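Local coordinates for spore germination protein GerM (Bacillus subtilis subsp. subtilis str. 168, PDB 6GZB) that is of unknown molecular function but affects both sporulation and germination, and carries two GerMN domains in tandem, at residues 52-57 against 80-85; 58-61 against 65-68; 102-107 against 141-146; 120-125 against 145-150; 200-205 against 299-304. One frame throughout, in Å; residues are numbered along the deposited sequence.

Contact 1: residues 52-57 against 80-85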
# COMPACT_ATOMS: atom_id res chain seq x y z
N VAL A 52 -5.91 -19.59 0.85
CA VAL A 52 -6.47 -18.33 0.39
C VAL A 52 -5.34 -17.32 0.17
O VAL A 52 -4.41 -17.23 0.98
CB VAL A 52 -7.46 -17.76 1.42
CG1 VAL A 52 -8.17 -16.54 0.88
CG2 VAL A 52 -8.47 -18.83 1.80
N MET A 53 -5.40 -16.59 -0.94
CA MET A 53 -4.38 -15.59 -1.24
C MET A 53 -4.57 -14.37 -0.34
O MET A 53 -5.65 -13.81 -0.27
CB MET A 53 -4.48 -15.17 -2.71
CG MET A 53 -4.17 -16.28 -3.71
SD MET A 53 -2.65 -17.18 -3.32
CE MET A 53 -1.41 -15.99 -3.79
N ARG A 54 -3.52 -13.98 0.37
CA ARG A 54 -3.63 -12.95 1.39
C ARG A 54 -2.48 -11.94 1.27
O ARG A 54 -1.35 -12.31 1.00
CB ARG A 54 -3.61 -13.59 2.78
CG ARG A 54 -4.16 -12.71 3.87
CD ARG A 54 -5.67 -12.58 3.73
NE ARG A 54 -6.34 -13.81 4.10
CZ ARG A 54 -7.62 -14.08 3.84
NH1 ARG A 54 -8.36 -13.21 3.16
NH2 ARG A 54 -8.16 -15.21 4.26
N GLU A 55 -2.78 -10.66 1.49
CA GLU A 55 -1.74 -9.64 1.53
C GLU A 55 -0.93 -9.77 2.82
O GLU A 55 -1.48 -9.76 3.92
CB GLU A 55 -2.34 -8.24 1.42
CG GLU A 55 -2.86 -7.86 0.04
CD GLU A 55 -3.45 -6.44 -0.01
OE1 GLU A 55 -3.33 -5.68 0.99
OE2 GLU A 55 -4.01 -6.08 -1.06
N LEU A 56 0.38 -9.93 2.68
CA LEU A 56 1.30 -9.78 3.80
C LEU A 56 2.21 -8.59 3.53
O LEU A 56 2.87 -8.53 2.50
CB LEU A 56 2.13 -11.04 4.01
CG LEU A 56 1.37 -12.34 4.20
CD1 LEU A 56 2.36 -13.49 4.34
CD2 LEU A 56 0.46 -12.27 5.42
N TYR A 57 2.25 -7.65 4.48
CA TYR A 57 3.07 -6.47 4.31
C TYR A 57 4.47 -6.72 4.87
O TYR A 57 4.74 -6.58 6.07
CB TYR A 57 2.39 -5.23 4.93
CG TYR A 57 1.31 -4.68 4.01
CD1 TYR A 57 0.08 -5.32 3.91
CD2 TYR A 57 1.60 -3.69 3.09
CE1 TYR A 57 -0.87 -4.90 2.99
CE2 TYR A 57 0.65 -3.26 2.18
CZ TYR A 57 -0.58 -3.89 2.12
OH TYR A 57 -1.52 -3.47 1.19
N LYS A 80 -5.86 -12.96 12.59
CA LYS A 80 -4.80 -13.49 13.44
C LYS A 80 -3.77 -14.26 12.61
O LYS A 80 -2.56 -14.14 12.82
CB LYS A 80 -5.41 -14.39 14.51
CG LYS A 80 -4.39 -15.23 15.25
CD LYS A 80 -5.11 -16.14 16.23
CE LYS A 80 -4.12 -16.98 17.02
NZ LYS A 80 -4.66 -17.33 18.36
N GLN A 81 -4.26 -15.05 11.68
CA GLN A 81 -3.37 -15.87 10.86
C GLN A 81 -2.45 -14.99 10.03
O GLN A 81 -1.25 -15.27 9.91
CB GLN A 81 -4.19 -16.77 9.94
CG GLN A 81 -3.34 -17.71 9.10
CD GLN A 81 -4.12 -18.32 7.97
OE1 GLN A 81 -4.91 -17.64 7.31
NE2 GLN A 81 -3.93 -19.61 7.75
N ALA A 82 -3.00 -13.92 9.47
CA ALA A 82 -2.22 -13.01 8.64
C ALA A 82 -1.05 -12.43 9.43
O ALA A 82 0.08 -12.39 8.94
CB ALA A 82 -3.11 -11.90 8.10
N LEU A 83 -1.30 -12.03 10.68
CA LEU A 83 -0.23 -11.52 11.54
C LEU A 83 0.79 -12.60 11.88
O LEU A 83 1.98 -12.33 11.98
CB LEU A 83 -0.82 -10.94 12.82
CG LEU A 83 -1.69 -9.70 12.65
CD1 LEU A 83 -2.01 -9.11 14.02
CD2 LEU A 83 -1.02 -8.66 11.78
N GLU A 84 0.32 -13.83 12.08
CA GLU A 84 1.22 -14.95 12.38
C GLU A 84 2.18 -15.18 11.23
O GLU A 84 3.30 -15.65 11.42
CB GLU A 84 0.42 -16.23 12.66
CG GLU A 84 0.00 -16.38 14.12
CD GLU A 84 -1.18 -17.32 14.33
OE1 GLU A 84 -1.65 -17.43 15.48
OE2 GLU A 84 -1.66 -17.93 13.36
N TYR A 85 1.74 -14.84 10.02
CA TYR A 85 2.58 -15.01 8.84
C TYR A 85 3.46 -13.80 8.58
O TYR A 85 4.11 -13.71 7.54
CB TYR A 85 1.71 -15.32 7.62
CG TYR A 85 1.46 -16.80 7.44
CD1 TYR A 85 0.53 -17.47 8.23
CD2 TYR A 85 2.18 -17.54 6.52
CE1 TYR A 85 0.30 -18.82 8.07
CE2 TYR A 85 1.93 -18.88 6.33
CZ TYR A 85 1.01 -19.52 7.13
OH TYR A 85 0.78 -20.87 6.99
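L56 reaches from strand 51-60 onto the last turn of helix 78-84, and its two methyls carry most of the contact. From CB the chain runs to CG, which stands anti to the carbonyl carbon (chi1 -56°); this rotamer lets one branch reach Y85 and the other A82 O. L56 CD1 lies 3.8 Å from Y85 CB and 3.7 Å from Y85 O, at the residue where the backbone leaves helical geometry. L56 CD2 settles 3.5 Å from A82 O and 4.0 Å from Y85 CB, and both methyls press on Y85 CB from the same side. The Y85 ring itself leads away from the strand, with Q81 O in plane at its edge. Two residues earlier on the strand, R54 adds a looser touch through its aliphatic part, R54 CG standing 4.4 Å from A82 CB.

The pairing of R54 with L70 and L56 with Q68 by backbone hydrogen bonds fixes this strand in the sheet of the first GerMN domain, while A82 also touches T146 of helix 136-147. Since methyl, methylene and carbonyl groups meet here, the contact is held by apolar burial and shape, and no directional bond between these two segments helps to set how they fit.

Contact 2: residues 58-61 against 65-68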
# COMPACT_ATOMS: atom_id res chain seq x y z
N LEU A 58 5.33 -7.19 3.97
CA LEU A 58 6.69 -7.57 4.33
C LEU A 58 7.63 -6.40 4.08
O LEU A 58 7.22 -5.34 3.60
CB LEU A 58 7.12 -8.79 3.50
CG LEU A 58 6.19 -10.00 3.60
CD1 LEU A 58 6.63 -11.09 2.64
CD2 LEU A 58 6.14 -10.53 5.03
N ILE A 59 8.91 -6.60 4.39
CA ILE A 59 9.92 -5.58 4.15
C ILE A 59 10.84 -6.00 3.02
O ILE A 59 11.44 -7.06 3.07
CB ILE A 59 10.73 -5.30 5.43
CG1 ILE A 59 9.78 -4.86 6.56
CG2 ILE A 59 11.78 -4.23 5.16
CD1 ILE A 59 10.39 -4.91 7.94
N ASP A 60 10.94 -5.18 1.98
CA ASP A 60 11.79 -5.52 0.84
C ASP A 60 13.25 -5.13 1.09
O ASP A 60 13.60 -4.65 2.17
CB ASP A 60 11.22 -4.92 -0.47
CG ASP A 60 11.73 -3.53 -0.78
OD1 ASP A 60 12.33 -2.85 0.10
OD2 ASP A 60 11.46 -3.08 -1.92
N LYS A 61 14.11 -5.44 0.13
CA LYS A 61 15.55 -5.41 0.40
C LYS A 61 16.05 -3.99 0.56
O LYS A 61 17.15 -3.78 1.08
CB LYS A 61 16.34 -6.13 -0.70
CG LYS A 61 16.18 -5.54 -2.08
CD LYS A 61 17.18 -6.18 -3.04
CE LYS A 61 16.51 -6.70 -4.31
NZ LYS A 61 15.90 -5.60 -5.10
N VAL A 65 8.13 -1.18 3.29
CA VAL A 65 7.00 -2.03 3.63
C VAL A 65 6.13 -2.18 2.40
O VAL A 65 5.69 -1.19 1.82
CB VAL A 65 6.19 -1.44 4.80
CG1 VAL A 65 5.03 -2.36 5.17
CG2 VAL A 65 7.10 -1.21 5.99
N VAL A 66 5.90 -3.42 1.99
CA VAL A 66 5.30 -3.71 0.69
C VAL A 66 4.38 -4.92 0.81
O VAL A 66 4.74 -5.91 1.45
CB VAL A 66 6.36 -4.09 -0.37
CG1 VAL A 66 5.71 -4.14 -1.74
CG2 VAL A 66 7.52 -3.11 -0.37
N ALA A 67 3.24 -4.87 0.14
CA ALA A 67 2.34 -6.02 0.07
C ALA A 67 2.98 -7.12 -0.78
O ALA A 67 3.49 -6.85 -1.86
CB ALA A 67 1.00 -5.60 -0.54
N GLN A 68 2.99 -8.34 -0.24
CA GLN A 68 3.17 -9.53 -1.05
C GLN A 68 2.00 -10.47 -0.83
O GLN A 68 1.72 -10.88 0.30
CB GLN A 68 4.47 -10.23 -0.70
CG GLN A 68 5.71 -9.47 -1.12
CD GLN A 68 5.95 -9.57 -2.61
OE1 GLN A 68 6.46 -10.58 -3.10
NE2 GLN A 68 5.56 -8.53 -3.35
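L58 and V66 form an antiparallel hydrogen-bonded pair in the beta hairpin of strands 51-60 and 65-73. The two backbone bonds differ in quality. V66 N gives its proton to L58 O at 2.8 Å, with 159° at the hydrogen. The return bond, L58 N to V66 O, is 2.9 Å long but bent to 133°. That distortion is consistent with the 115° between the short segment axes, well short of straight antiparallel.

A weaker polar contact supplements them: V65 CA points its hydrogen at L58 O from 3.3 Å, and this one oxygen thus receives both an N-H and a C-H. I59 and V65 follow as a non-hydrogen-bonded pair.

Among the apolar contacts, L58 and Q68 meet on the face that V66 also occupies: L58 CD1 lies 4.1 Å from Q68 CB, the two side chains crossing at about a right angle. Flanking V66, D60 CB approaches V66 CG2 at 4.1 Å. Q68 bends at chi2, which brings Q68 NE2 back to A67 O at 3.1 Å. D60 turns its carboxylate to other partners: OD2 to Y214 OH in strand 213-223, OD1 to the backbone N of N62 and Y64.

The result is a buried hairpin end whose register is set by the backbone, while the acid both accepts the amides of N62 and Y64 and ties the hairpin to strand 213-223 of the second domain.

Contact 3: residues 102-107 against 141-146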
# COMPACT_ATOMS: atom_id res chain seq x y z
N ALA A 102 10.58 -11.12 6.80
CA ALA A 102 9.48 -11.05 7.73
C ALA A 102 9.66 -9.86 8.67
O ALA A 102 10.67 -9.16 8.61
CB ALA A 102 9.37 -12.34 8.51
N VAL A 103 8.67 -9.61 9.51
CA VAL A 103 8.54 -8.31 10.17
C VAL A 103 8.59 -8.42 11.70
O VAL A 103 9.27 -7.65 12.37
CB VAL A 103 7.22 -7.62 9.77
CG1 VAL A 103 7.05 -6.31 10.52
CG2 VAL A 103 7.19 -7.38 8.27
N LEU A 104 7.79 -9.31 12.25
CA LEU A 104 7.71 -9.45 13.70
C LEU A 104 8.81 -10.38 14.20
O LEU A 104 9.22 -11.30 13.50
CB LEU A 104 6.34 -10.00 14.10
CG LEU A 104 5.15 -9.15 13.66
CD1 LEU A 104 3.84 -9.85 13.99
CD2 LEU A 104 5.22 -7.77 14.29
N PRO A 105 9.32 -10.11 15.42
CA PRO A 105 10.41 -10.91 15.99
C PRO A 105 10.01 -12.36 16.19
O PRO A 105 8.83 -12.67 16.40
CB PRO A 105 10.68 -10.23 17.33
CG PRO A 105 10.16 -8.83 17.16
CD PRO A 105 8.96 -8.97 16.28
N ALA A 106 10.99 -13.26 16.11
CA ALA A 106 10.75 -14.69 16.26
C ALA A 106 10.03 -14.99 17.56
O ALA A 106 10.27 -14.33 18.58
CB ALA A 106 12.07 -15.46 16.21
N ASP A 107 9.11 -15.95 17.50
CA ASP A 107 8.41 -16.45 18.67
C ASP A 107 7.37 -15.46 19.20
O ASP A 107 6.78 -15.69 20.25
CB ASP A 107 9.40 -16.81 19.79
CG ASP A 107 10.35 -17.92 19.38
OD1 ASP A 107 9.88 -18.98 18.91
OD2 ASP A 107 11.58 -17.73 19.55
N GLN A 141 3.36 -0.07 10.60
CA GLN A 141 2.71 0.04 9.30
C GLN A 141 2.34 -1.32 8.74
O GLN A 141 1.25 -1.49 8.18
CB GLN A 141 3.61 0.79 8.32
CG GLN A 141 3.74 2.27 8.64
CD GLN A 141 4.91 2.93 7.95
OE1 GLN A 141 5.63 2.30 7.17
NE2 GLN A 141 5.11 4.22 8.23
N SER A 142 3.24 -2.29 8.90
CA SER A 142 3.00 -3.66 8.45
C SER A 142 1.75 -4.27 9.09
O SER A 142 0.86 -4.78 8.42
CB SER A 142 4.21 -4.55 8.75
OG SER A 142 3.93 -5.91 8.46
N VAL A 143 1.70 -4.20 10.41
CA VAL A 143 0.57 -4.72 11.15
C VAL A 143 -0.72 -4.00 10.75
O VAL A 143 -1.74 -4.62 10.48
CB VAL A 143 0.79 -4.58 12.67
CG1 VAL A 143 -0.48 -4.87 13.43
CG2 VAL A 143 1.91 -5.51 13.12
N THR A 144 -0.63 -2.68 10.63
CA THR A 144 -1.80 -1.88 10.31
C THR A 144 -2.34 -2.22 8.92
O THR A 144 -3.54 -2.40 8.74
CB THR A 144 -1.48 -0.37 10.38
OG1 THR A 144 -1.07 -0.03 11.71
CG2 THR A 144 -2.72 0.45 10.02
N TRP A 145 -1.45 -2.31 7.94
CA TRP A 145 -1.88 -2.51 6.57
C TRP A 145 -2.30 -3.96 6.35
O TRP A 145 -3.24 -4.24 5.59
CB TRP A 145 -0.80 -2.10 5.58
CG TRP A 145 -0.75 -0.62 5.35
CD1 TRP A 145 -0.44 0.33 6.28
CD2 TRP A 145 -1.05 0.08 4.15
NE1 TRP A 145 -0.56 1.57 5.73
CE2 TRP A 145 -0.91 1.45 4.42
CE3 TRP A 145 -1.41 -0.32 2.86
CZ2 TRP A 145 -1.15 2.44 3.46
CZ3 TRP A 145 -1.64 0.66 1.89
CH2 TRP A 145 -1.52 2.02 2.20
N THR A 146 -1.66 -4.88 7.07
CA THR A 146 -2.05 -6.28 6.98
C THR A 146 -3.46 -6.53 7.56
O THR A 146 -4.29 -7.20 6.93
CB THR A 146 -1.03 -7.21 7.66
OG1 THR A 146 0.25 -7.06 7.02
CG2 THR A 146 -1.47 -8.66 7.55
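V103 and S142 make the main van der Waals contact between the loop after strand 100-101 and helix 136-147. Both methyls of V103 lie on one side of S142 OG: V103 CG2 is 3.6 Å and V103 CG1 3.8 Å from it, with V103 CG1 equally 3.8 Å from S142 CB. With chi1 at 173° the hydroxyl is swung away from its own backbone N and placed beside these methyls, and its polar need is met by Y57 O in strand 51-60. A second apolar touch lies one residue on, where L104 CD2 meets V143 CG2 at 4.2 Å and the two side chains cross at about a right angle.

This helix belongs to the beta-alpha-beta unit of strand 119-124, helix 136-147 and strand 155-160, and the loop packs beside it. V103 and L104 both also touch I139, one helical turn before V143, while F124 of the strand meets L104 and V143 alike.

Loop and helix share no direct hydrogen bond. Within the helix, S142 O accepts the main-chain N of T146 at 2.9 Å and T146 OG1 at 2.7 Å, the two donors arriving from opposite faces of the carbonyl plane. The hydroxyl bond comes from 37° out of that plane. T146 OG1 in turn accepts from Y57 N, so the two hydroxyls S142 OG and T146 OG1 hold the backbone of Y57 at its O and N.

Contact 4: residues 120-125 against 145-150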
# COMPACT_ATOMS: atom_id res chain seq x y z
N ALA A 120 -9.75 -3.44 15.14
CA ALA A 120 -9.09 -4.69 15.50
C ALA A 120 -8.06 -4.43 16.58
O ALA A 120 -7.24 -3.52 16.46
CB ALA A 120 -8.43 -5.31 14.29
N ILE A 121 -8.12 -5.23 17.63
CA ILE A 121 -7.15 -5.14 18.70
C ILE A 121 -6.18 -6.31 18.58
O ILE A 121 -6.57 -7.47 18.68
CB ILE A 121 -7.83 -5.16 20.08
CG1 ILE A 121 -8.70 -3.91 20.24
CG2 ILE A 121 -6.79 -5.19 21.18
CD1 ILE A 121 -9.71 -4.01 21.36
N ALA A 122 -4.92 -5.99 18.31
CA ALA A 122 -3.90 -7.01 18.15
C ALA A 122 -3.07 -7.08 19.41
O ALA A 122 -2.34 -6.14 19.73
CB ALA A 122 -3.02 -6.69 16.96
N ASP A 123 -3.19 -8.19 20.13
CA ASP A 123 -2.55 -8.34 21.44
C ASP A 123 -1.40 -9.33 21.32
O ASP A 123 -1.61 -10.51 21.06
CB ASP A 123 -3.59 -8.84 22.46
CG ASP A 123 -3.09 -8.75 23.91
OD1 ASP A 123 -1.92 -8.37 24.13
OD2 ASP A 123 -3.86 -9.12 24.82
N PHE A 124 -0.18 -8.83 21.46
CA PHE A 124 1.03 -9.60 21.15
C PHE A 124 1.67 -10.13 22.43
O PHE A 124 1.55 -9.54 23.50
CB PHE A 124 2.04 -8.72 20.40
CG PHE A 124 1.58 -8.30 19.03
CD1 PHE A 124 1.80 -9.13 17.93
CD2 PHE A 124 1.00 -7.06 18.82
CE1 PHE A 124 1.40 -8.74 16.67
CE2 PHE A 124 0.60 -6.67 17.55
CZ PHE A 124 0.80 -7.51 16.47
N SER A 125 2.43 -11.21 22.29
CA SER A 125 3.29 -11.67 23.36
C SER A 125 4.50 -10.75 23.51
O SER A 125 4.72 -9.86 22.69
CB SER A 125 3.74 -13.10 23.09
OG SER A 125 4.70 -13.16 22.05
N TRP A 145 -1.45 -2.31 7.94
CA TRP A 145 -1.88 -2.51 6.57
C TRP A 145 -2.30 -3.96 6.35
O TRP A 145 -3.24 -4.24 5.59
CB TRP A 145 -0.80 -2.10 5.58
CG TRP A 145 -0.75 -0.62 5.35
CD1 TRP A 145 -0.44 0.33 6.28
CD2 TRP A 145 -1.05 0.08 4.15
NE1 TRP A 145 -0.56 1.57 5.73
CE2 TRP A 145 -0.91 1.45 4.42
CE3 TRP A 145 -1.41 -0.32 2.86
CZ2 TRP A 145 -1.15 2.44 3.46
CZ3 TRP A 145 -1.64 0.66 1.89
CH2 TRP A 145 -1.52 2.02 2.20
N THR A 146 -1.66 -4.88 7.07
CA THR A 146 -2.05 -6.28 6.98
C THR A 146 -3.46 -6.53 7.56
O THR A 146 -4.29 -7.20 6.93
CB THR A 146 -1.03 -7.21 7.66
OG1 THR A 146 0.25 -7.06 7.02
CG2 THR A 146 -1.47 -8.66 7.55
N LEU A 147 -3.75 -5.92 8.71
CA LEU A 147 -5.06 -6.08 9.34
C LEU A 147 -6.16 -5.41 8.53
O LEU A 147 -7.26 -5.95 8.40
CB LEU A 147 -5.05 -5.53 10.77
CG LEU A 147 -4.35 -6.42 11.79
CD1 LEU A 147 -4.31 -5.74 13.16
CD2 LEU A 147 -5.05 -7.76 11.87
N THR A 148 -5.87 -4.24 7.98
CA THR A 148 -6.91 -3.45 7.32
C THR A 148 -7.21 -3.89 5.91
O THR A 148 -8.05 -3.29 5.23
CB THR A 148 -6.57 -1.94 7.32
OG1 THR A 148 -5.24 -1.73 6.83
CG2 THR A 148 -6.67 -1.38 8.74
N GLN A 149 -6.58 -4.97 5.45
CA GLN A 149 -6.97 -5.55 4.17
C GLN A 149 -8.37 -6.17 4.26
O GLN A 149 -9.03 -6.36 3.26
CB GLN A 149 -5.96 -6.59 3.69
CG GLN A 149 -6.09 -7.95 4.36
CD GLN A 149 -4.96 -8.87 3.96
OE1 GLN A 149 -4.98 -9.46 2.89
NE2 GLN A 149 -3.94 -8.98 4.81
N PHE A 150 -8.78 -6.54 5.47
CA PHE A 150 -10.08 -7.18 5.68
C PHE A 150 -11.18 -6.13 5.80
O PHE A 150 -10.99 -5.06 6.40
CB PHE A 150 -10.04 -8.02 6.94
CG PHE A 150 -9.01 -9.11 6.91
CD1 PHE A 150 -9.26 -10.28 6.22
CD2 PHE A 150 -7.80 -8.96 7.57
CE1 PHE A 150 -8.31 -11.29 6.20
CE2 PHE A 150 -6.85 -9.96 7.54
CZ PHE A 150 -7.10 -11.12 6.83
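L147 is the residue of 145-150 that reaches A120 and A122 of strand 119-124. Ahead of it in the chain, W145 sends its indole against Y57, the two rings meeting at an angle. T146 comes next and supplies a carbonyl for Q149, just beyond the helix: Q149 NE2 reaches T146 O at 2.8 Å with 161° at the hydrogen, in the carbonyl plane and on a lone pair.

At L147 a single methyl does the touching: L147 CD1 lies 4.1 Å from A122 CB and 4.3 Å from A120 CB. These alanines are two apart on the strand and point the same way, so the methyl rests over both beta carbons. CG stands anti to the carbonyl carbon (chi1 -76°), and an extended chi2 carries CD1 out to the strand. From L147 the chain enters a type I beta turn to F150, closed by a weak 3.4 Å bond from F150 N to L147 O. In the turn, Q149 NE2 also bonds E55 O, and CG of Q149 lies over the rim of one face of the F150 ring.

Within the beta-alpha-beta unit, L147 sits where three elements meet: strand 119-124 under its CD1, V156 of the parallel strand 155-160, and L83 of helix 78-84, which itself touches A122.

Contact 5: residues 200-205 against 299-304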
# COMPACT_ATOMS: atom_id res chain seq x y z
N PRO A 200 -0.69 14.42 3.75
CA PRO A 200 -0.17 13.15 3.27
C PRO A 200 -1.01 12.59 2.14
O PRO A 200 -2.23 12.72 2.15
CB PRO A 200 -0.27 12.25 4.51
CG PRO A 200 -1.45 12.80 5.25
CD PRO A 200 -1.37 14.29 5.05
N LEU A 201 -0.35 11.94 1.19
CA LEU A 201 -1.05 11.23 0.13
C LEU A 201 -0.20 10.05 -0.31
O LEU A 201 0.99 10.19 -0.59
CB LEU A 201 -1.29 12.16 -1.06
CG LEU A 201 -2.27 11.63 -2.12
CD1 LEU A 201 -3.69 11.65 -1.57
CD2 LEU A 201 -2.16 12.43 -3.41
N THR A 202 -0.82 8.88 -0.36
CA THR A 202 -0.13 7.66 -0.73
C THR A 202 -0.12 7.48 -2.23
O THR A 202 -1.15 7.64 -2.90
CB THR A 202 -0.75 6.45 -0.05
OG1 THR A 202 -0.50 6.54 1.35
CG2 THR A 202 -0.16 5.15 -0.59
N VAL A 203 1.07 7.22 -2.76
CA VAL A 203 1.29 7.07 -4.20
C VAL A 203 2.12 5.80 -4.41
O VAL A 203 3.07 5.54 -3.67
CB VAL A 203 2.06 8.29 -4.74
CG1 VAL A 203 2.47 8.09 -6.18
CG2 VAL A 203 1.22 9.55 -4.58
N TYR A 204 1.74 5.00 -5.40
CA TYR A 204 2.43 3.74 -5.67
C TYR A 204 3.49 3.91 -6.76
O TYR A 204 3.21 4.44 -7.84
CB TYR A 204 1.44 2.66 -6.10
CG TYR A 204 0.69 2.04 -4.95
CD1 TYR A 204 -0.45 2.63 -4.43
CD2 TYR A 204 1.10 0.84 -4.41
CE1 TYR A 204 -1.17 2.03 -3.40
CE2 TYR A 204 0.40 0.23 -3.39
CZ TYR A 204 -0.71 0.85 -2.87
OH TYR A 204 -1.40 0.23 -1.84
N TYR A 205 4.70 3.48 -6.45
CA TYR A 205 5.76 3.45 -7.43
C TYR A 205 6.16 2.02 -7.70
O TYR A 205 5.72 1.09 -7.02
CB TYR A 205 6.96 4.26 -6.94
CG TYR A 205 6.66 5.72 -6.76
CD1 TYR A 205 6.51 6.55 -7.86
CD2 TYR A 205 6.51 6.27 -5.50
CE1 TYR A 205 6.25 7.90 -7.70
CE2 TYR A 205 6.20 7.60 -5.33
CZ TYR A 205 6.11 8.42 -6.42
OH TYR A 205 5.80 9.75 -6.24
N LEU A 299 -5.16 5.66 -6.83
CA LEU A 299 -6.45 6.33 -6.73
C LEU A 299 -7.44 5.58 -5.84
O LEU A 299 -8.15 6.20 -5.04
CB LEU A 299 -7.05 6.54 -8.12
CG LEU A 299 -6.83 7.94 -8.72
CD1 LEU A 299 -5.55 8.57 -8.23
CD2 LEU A 299 -6.88 7.92 -10.23
N THR A 300 -7.41 4.25 -5.89
CA THR A 300 -8.32 3.45 -5.06
C THR A 300 -7.88 3.36 -3.60
O THR A 300 -8.53 2.68 -2.82
CB THR A 300 -8.51 2.02 -5.61
OG1 THR A 300 -7.26 1.33 -5.69
CG2 THR A 300 -9.14 2.06 -6.97
N GLU A 301 -6.77 4.01 -3.23
CA GLU A 301 -6.45 4.23 -1.82
C GLU A 301 -7.25 5.38 -1.24
O GLU A 301 -7.32 5.53 -0.03
CB GLU A 301 -4.97 4.55 -1.61
CG GLU A 301 -4.01 3.41 -1.90
CD GLU A 301 -4.17 2.23 -0.96
OE1 GLU A 301 -3.78 1.11 -1.36
OE2 GLU A 301 -4.68 2.38 0.17
N GLN A 302 -7.69 6.27 -2.11
CA GLN A 302 -8.42 7.45 -1.73
C GLN A 302 -9.84 7.12 -1.40
O GLN A 302 -10.40 6.21 -1.96
CB GLN A 302 -8.33 8.53 -2.78
CG GLN A 302 -6.94 9.08 -2.93
CD GLN A 302 -6.79 10.09 -4.03
OE1 GLN A 302 -7.71 10.74 -4.39
NE2 GLN A 302 -5.61 10.22 -4.54
N PRO A 303 -10.42 7.86 -0.47
CA PRO A 303 -11.78 7.67 0.01
C PRO A 303 -12.80 7.74 -1.10
O PRO A 303 -12.76 8.65 -1.89
CB PRO A 303 -11.97 8.81 1.00
CG PRO A 303 -10.61 9.37 1.24
CD PRO A 303 -9.87 9.14 -0.02
N ASP A 304 -13.63 6.72 -1.12
CA ASP A 304 -14.73 6.52 -2.05
C ASP A 304 -14.36 6.26 -3.50
O ASP A 304 -15.21 6.35 -4.35
CB ASP A 304 -15.78 7.61 -1.94
CG ASP A 304 -16.21 7.89 -0.52
OD1 ASP A 304 -16.64 6.98 0.18
OD2 ASP A 304 -16.12 9.05 -0.12
O HOH W 1 -3.76 8.01 -3.07
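E301 has the largest area buried here, in the type I turn that follows helix 289-299 in the second GerMN domain; the turn from L299 to Q302 is closed by Q302 N to L299 O at 3.0 Å. It packs against strand 198-208. The carboxylate is reached by Y204, whose OH donates to E301 OE1 at 2.6 Å, from 45° out of the carboxylate plane. Chi1 of E301 (-68°) places E301 CG at the edge of the Y204 ring and in its plane, 3.5 Å from Y204 CE1, and the bend at chi2 turns the carboxylate toward the hydroxyl. The ring and carboxylate planes are 32° apart. R332 NH1 makes a salt bridge to the same OE1, so this oxygen serves two donors and is probably kept ionised. W145 of the first domain touches both Y204 and E301, placing the pair at the domain junction.

Q302 is next in buried area. Its chain runs extended beyond CG, carrying Q302 NE2 to 3.8 Å from L201 CD1, while D229 O takes a hydrogen bond from NE2. T202 CG2 touches E301 CG more loosely, at 4.4 Å. A water bridges the segments, accepting from Q302 NE2 at 3.2 Å and donating to T202 O at 2.6 Å.

How the contacts relate
From the N terminus, strand 51-60 enters first and serves two contacts. Contact 2 closes the short hairpin with strand 65-73 and is nested inside the longer loop that contact 1 closes onto helix 78-84. Contacts 3 and 4 follow in series and end together on helix 136-147, sharing W145 and T146; contact 4 opens later, at 120, and runs on past the end of contact 3, so the two overlap. The helix touches the earlier contacts through Y57, linking hairpin and beta-alpha-beta unit in one domain. Contact 5 closes last, a loop of 93 residues in the second domain; W145 meets it, although the centres of contacts 3 and 5 are about 22 Å apart.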